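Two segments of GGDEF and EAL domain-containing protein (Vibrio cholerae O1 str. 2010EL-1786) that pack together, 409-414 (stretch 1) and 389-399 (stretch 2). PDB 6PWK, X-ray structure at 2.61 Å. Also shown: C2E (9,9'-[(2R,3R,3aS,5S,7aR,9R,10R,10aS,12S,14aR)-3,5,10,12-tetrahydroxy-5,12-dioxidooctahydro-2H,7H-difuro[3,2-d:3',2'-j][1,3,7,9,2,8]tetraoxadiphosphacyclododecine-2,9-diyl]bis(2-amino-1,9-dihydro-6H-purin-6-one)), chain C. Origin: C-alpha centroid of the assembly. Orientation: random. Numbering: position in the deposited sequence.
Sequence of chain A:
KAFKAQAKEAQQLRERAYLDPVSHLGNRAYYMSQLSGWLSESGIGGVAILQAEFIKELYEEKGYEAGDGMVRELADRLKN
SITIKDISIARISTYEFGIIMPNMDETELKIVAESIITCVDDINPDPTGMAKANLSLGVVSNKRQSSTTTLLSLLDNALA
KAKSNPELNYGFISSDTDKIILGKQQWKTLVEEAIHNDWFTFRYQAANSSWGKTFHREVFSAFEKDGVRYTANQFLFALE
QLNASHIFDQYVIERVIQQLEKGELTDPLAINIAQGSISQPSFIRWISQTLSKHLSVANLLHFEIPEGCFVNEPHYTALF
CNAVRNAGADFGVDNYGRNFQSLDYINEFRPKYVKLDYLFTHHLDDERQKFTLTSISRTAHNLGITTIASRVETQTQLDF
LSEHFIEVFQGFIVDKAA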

# COMPACT_ATOMS: atom_id res chain seq x y z
N PHE A 409 34.91 -13.94 -5.81
CA PHE A 409 34.09 -14.65 -6.78
C PHE A 409 33.26 -15.71 -6.07
O PHE A 409 33.63 -16.22 -5.01
CB PHE A 409 34.96 -15.31 -7.86
CG PHE A 409 35.92 -14.36 -8.53
CD1 PHE A 409 37.14 -14.06 -7.94
CD2 PHE A 409 35.60 -13.77 -9.74
CE1 PHE A 409 38.02 -13.18 -8.55
CE2 PHE A 409 36.47 -12.90 -10.35
CZ PHE A 409 37.68 -12.60 -9.76
N GLN A 410 32.12 -16.04 -6.68
CA GLN A 410 31.19 -17.02 -6.13
C GLN A 410 30.57 -17.80 -7.27
O GLN A 410 30.28 -17.25 -8.33
CB GLN A 410 30.10 -16.33 -5.29
CG GLN A 410 29.19 -17.29 -4.52
CD GLN A 410 28.15 -16.56 -3.69
OE1 GLN A 410 28.21 -15.35 -3.52
NE2 GLN A 410 27.18 -17.31 -3.18
N GLY A 411 30.36 -19.09 -7.05
CA GLY A 411 29.75 -19.93 -8.07
C GLY A 411 30.26 -21.36 -7.96
O GLY A 411 31.03 -21.71 -7.08
N PHE A 412 29.80 -22.17 -8.92
CA PHE A 412 30.12 -23.59 -8.91
C PHE A 412 31.59 -23.85 -9.25
O PHE A 412 32.15 -24.86 -8.81
CB PHE A 412 29.21 -24.35 -9.88
CG PHE A 412 27.77 -24.36 -9.46
CD1 PHE A 412 27.41 -24.27 -8.13
CD2 PHE A 412 26.76 -24.47 -10.41
CE1 PHE A 412 26.08 -24.28 -7.74
CE2 PHE A 412 25.43 -24.48 -10.03
CZ PHE A 412 25.09 -24.38 -8.70
N ILE A 413 32.22 -22.95 -10.01
CA ILE A 413 33.62 -23.15 -10.35
C ILE A 413 34.54 -22.84 -9.18
O ILE A 413 35.66 -23.37 -9.11
CB ILE A 413 34.02 -22.31 -11.58
CG1 ILE A 413 35.29 -22.88 -12.21
CG2 ILE A 413 34.19 -20.84 -11.20
CD1 ILE A 413 36.15 -21.85 -12.91
N VAL A 414 34.11 -21.99 -8.24
CA VAL A 414 34.87 -21.77 -7.01
C VAL A 414 34.54 -22.83 -5.96
O VAL A 414 35.23 -22.89 -4.93
CB VAL A 414 34.62 -20.34 -6.49
CG1 VAL A 414 33.98 -19.48 -7.57
CG2 VAL A 414 33.75 -20.33 -5.23
P1 C2E C . 20.37 -15.60 -5.74
O2P C2E C . 20.67 -14.50 -4.76
O1P C2E C . 20.93 -15.11 -7.05
O5' C2E C . 21.21 -16.97 -5.41
C5' C2E C . 21.97 -17.53 -6.43
C4' C2E C . 21.11 -18.65 -7.07
O4' C2E C . 21.71 -19.15 -8.10
C3' C2E C . 20.96 -19.84 -6.11
O3' C2E C . 19.96 -20.61 -6.60
C2' C2E C . 22.29 -20.57 -6.36
O2' C2E C . 22.20 -21.97 -5.87
C1' C2E C . 22.27 -20.60 -7.66
N9 C2E C . 23.48 -20.76 -8.42
C8 C2E C . 24.39 -20.49 -7.44
N7 C2E C . 25.62 -20.59 -8.01
C5 C2E C . 25.47 -20.89 -9.30
C6 C2E C . 26.45 -21.13 -10.46
O6 C2E C . 27.62 -21.06 -10.32
N1 C2E C . 25.94 -21.44 -11.77
C2 C2E C . 24.52 -21.54 -12.02
N2 C2E C . 23.95 -21.85 -13.32
N3 C2E C . 23.63 -21.30 -10.90
C4 C2E C . 24.14 -20.98 -9.54
P11 C2E C . 18.82 -20.98 -5.46
O21 C2E C . 19.22 -21.88 -4.32
O11 C2E C . 17.72 -21.72 -6.19
O5A C2E C . 18.26 -19.47 -5.05
C5A C2E C . 17.46 -18.91 -6.06
C4A C2E C . 16.91 -17.62 -5.59
O4A C2E C . 16.05 -17.83 -4.63
C3A C2E C . 18.13 -16.65 -4.96
O3A C2E C . 18.75 -15.82 -6.05
C2A C2E C . 17.59 -15.93 -4.13
O2A C2E C . 17.09 -14.67 -4.78
C1A C2E C . 16.35 -16.82 -3.55
N91 C2E C . 16.69 -17.40 -2.43
C81 C2E C . 17.40 -18.51 -2.21
N71 C2E C . 17.46 -18.68 -0.88
C51 C2E C . 16.80 -17.68 -0.30
C61 C2E C . 16.53 -17.34 1.16
O61 C2E C . 16.97 -18.06 1.99
N11 C2E C . 15.78 -16.18 1.52
C21 C2E C . 15.25 -15.32 0.50
N21 C2E C . 14.48 -14.14 0.87
N31 C2E C . 15.52 -15.65 -0.90
C41 C2E C . 16.31 -16.87 -1.27
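Stretch 2 (389-399) ASRVETQTQLD

Stretch 2 lies alongside stretch 1 in the same direction, joined to it by a short ladder of backbone hydrogen bonds and, beyond that, by apolar side chains that gather around Ile 413 and Phe 409, burying 555 Å² in all. The register advances in step: CA of Ala 389 lies 4.8 Å from CA of Phe 409, CA of Ser 390 5.2 Å from CA of Gln 410, CA of Arg 391 4.2 Å from CA of Gly 411, and CA of Glu 393 4.9 Å from CA of Ile 413. Ala 389 and Ser 390 are extended, Arg 391 turns to positive phi and psi (60/48), and after Val 392 to Thr 394 the chain enters a helix at Gln 395.

The ladder begins with a weak bond from Gln 410 N to Ala 389 O (3.1 Å) and tightens with a nearly straight one from Val 392 N to Gln 410 O (2.9 Å). Val 392 also offers its carbonyl, which accepts from Ile 413 N (Val 392 O to Ile 413 N, 3.2 Å) and meets a CA-H...O contact from Gly 411 CA at 3.4 Å. Gly 411 leaves this close approach open: an ideal CB there would fall 2.2 Å from Val 392 O, and the backbone angles (150/-176) themselves call for glycine.

Ile 413 points toward stretch 2 and has the largest covered area. Its CB lies 3.3 Å from Glu 393 O, its CG2 3.7 Å from Val 392 CG1, and its CD1 3.4 Å from Gln 395 N and 3.8 Å from Leu 398 CD2. The other methyl of Leu 398 serves Phe 409: CD1 sits over one face of the ring, 4.1 Å from its centroid, in a CH-pi contact, while Ala 389 CB lies 3.8 Å from Phe 409 CD2.

The helix start is fixed locally. Thr 394 OG1 caps it by accepting from Gln 397 N at 2.9 Å, and Gln 397 OE1 in return accepts from Glu 393 N (2.6 Å) and Thr 394 N (3.1 Å).

One guanine of C2E bridges the two stretches. Its O6 accepts from Phe 412 N (2.8 Å), its N2 donates to Glu 393 OE1 (2.6 Å), and its C6 lies over one face of the Phe 412 ring. Arg 391, its CA-to-CB bond directed away from stretch 1, adds a weak bond from NH1 to C2E O1P (2.7 Å).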

# COMPACT_ATOMS: atom_id res chain seq x y z
N ALA A 389 31.64 -11.18 -7.89
CA ALA A 389 31.04 -11.78 -9.07
C ALA A 389 30.15 -12.95 -8.67
O ALA A 389 30.44 -13.66 -7.70
CB ALA A 389 32.13 -12.25 -10.04
N SER A 390 29.07 -13.13 -9.41
CA SER A 390 28.00 -14.04 -9.01
C SER A 390 27.78 -15.12 -10.05
O SER A 390 27.79 -14.85 -11.26
CB SER A 390 26.69 -13.26 -8.79
OG SER A 390 25.63 -14.12 -8.42
N ARG A 391 27.58 -16.35 -9.57
CA ARG A 391 27.18 -17.49 -10.39
C ARG A 391 28.21 -17.78 -11.49
O ARG A 391 27.87 -17.98 -12.66
CB ARG A 391 25.78 -17.28 -10.97
CG ARG A 391 24.68 -17.74 -10.01
CD ARG A 391 23.49 -16.80 -9.90
NE ARG A 391 22.43 -17.13 -10.85
CZ ARG A 391 21.14 -16.91 -10.62
NH1 ARG A 391 20.74 -16.37 -9.47
NH2 ARG A 391 20.23 -17.24 -11.53
N VAL A 392 29.47 -17.82 -11.09
CA VAL A 392 30.57 -18.12 -12.01
C VAL A 392 30.66 -19.63 -12.17
O VAL A 392 30.87 -20.36 -11.20
CB VAL A 392 31.89 -17.53 -11.50
CG1 VAL A 392 32.95 -17.59 -12.59
CG2 VAL A 392 31.69 -16.11 -11.02
N GLU A 393 30.52 -20.10 -13.41
CA GLU A 393 30.50 -21.53 -13.72
C GLU A 393 31.76 -22.03 -14.39
O GLU A 393 32.17 -23.17 -14.13
CB GLU A 393 29.31 -21.86 -14.64
CG GLU A 393 27.96 -21.54 -14.08
CD GLU A 393 26.84 -22.14 -14.91
OE1 GLU A 393 26.04 -22.93 -14.36
OE2 GLU A 393 26.76 -21.84 -16.12
N THR A 394 32.38 -21.24 -15.26
CA THR A 394 33.47 -21.72 -16.11
C THR A 394 34.73 -20.90 -15.88
O THR A 394 34.68 -19.76 -15.40
CB THR A 394 33.08 -21.66 -17.59
OG1 THR A 394 33.01 -20.29 -18.01
CG2 THR A 394 31.73 -22.33 -17.82
N GLN A 395 35.86 -21.50 -16.23
CA GLN A 395 37.13 -20.78 -16.21
C GLN A 395 37.13 -19.64 -17.22
O GLN A 395 37.78 -18.62 -17.00
CB GLN A 395 38.29 -21.74 -16.47
CG GLN A 395 39.67 -21.11 -16.32
CD GLN A 395 40.02 -20.79 -14.87
OE1 GLN A 395 39.86 -21.63 -13.98
NE2 GLN A 395 40.49 -19.58 -14.63
N THR A 396 36.40 -19.81 -18.33
CA THR A 396 36.24 -18.72 -19.29
C THR A 396 35.56 -17.52 -18.64
O THR A 396 36.00 -16.37 -18.79
CB THR A 396 35.44 -19.20 -20.50
OG1 THR A 396 36.10 -20.33 -21.08
CG2 THR A 396 35.33 -18.09 -21.54
N GLN A 397 34.47 -17.77 -17.90
CA GLN A 397 33.83 -16.70 -17.15
C GLN A 397 34.77 -16.14 -16.08
O GLN A 397 34.87 -14.92 -15.91
CB GLN A 397 32.54 -17.20 -16.51
CG GLN A 397 31.43 -17.53 -17.50
CD GLN A 397 30.35 -18.40 -16.89
OE1 GLN A 397 30.48 -18.88 -15.76
NE2 GLN A 397 29.27 -18.61 -17.63
N LEU A 398 35.47 -17.02 -15.37
CA LEU A 398 36.38 -16.58 -14.32
C LEU A 398 37.50 -15.71 -14.89
O LEU A 398 37.85 -14.67 -14.31
CB LEU A 398 36.95 -17.79 -13.59
CG LEU A 398 37.56 -17.57 -12.20
CD1 LEU A 398 36.52 -16.99 -11.26
CD2 LEU A 398 38.10 -18.88 -11.65
N ASP A 399 38.06 -16.12 -16.03
CA ASP A 399 39.15 -15.34 -16.63
C ASP A 399 38.64 -14.02 -17.19
O ASP A 399 39.33 -12.99 -17.10
CB ASP A 399 39.83 -16.15 -17.73
CG ASP A 399 40.57 -17.37 -17.20
OD1 ASP A 399 41.13 -17.28 -16.08
OD2 ASP A 399 40.58 -18.41 -17.89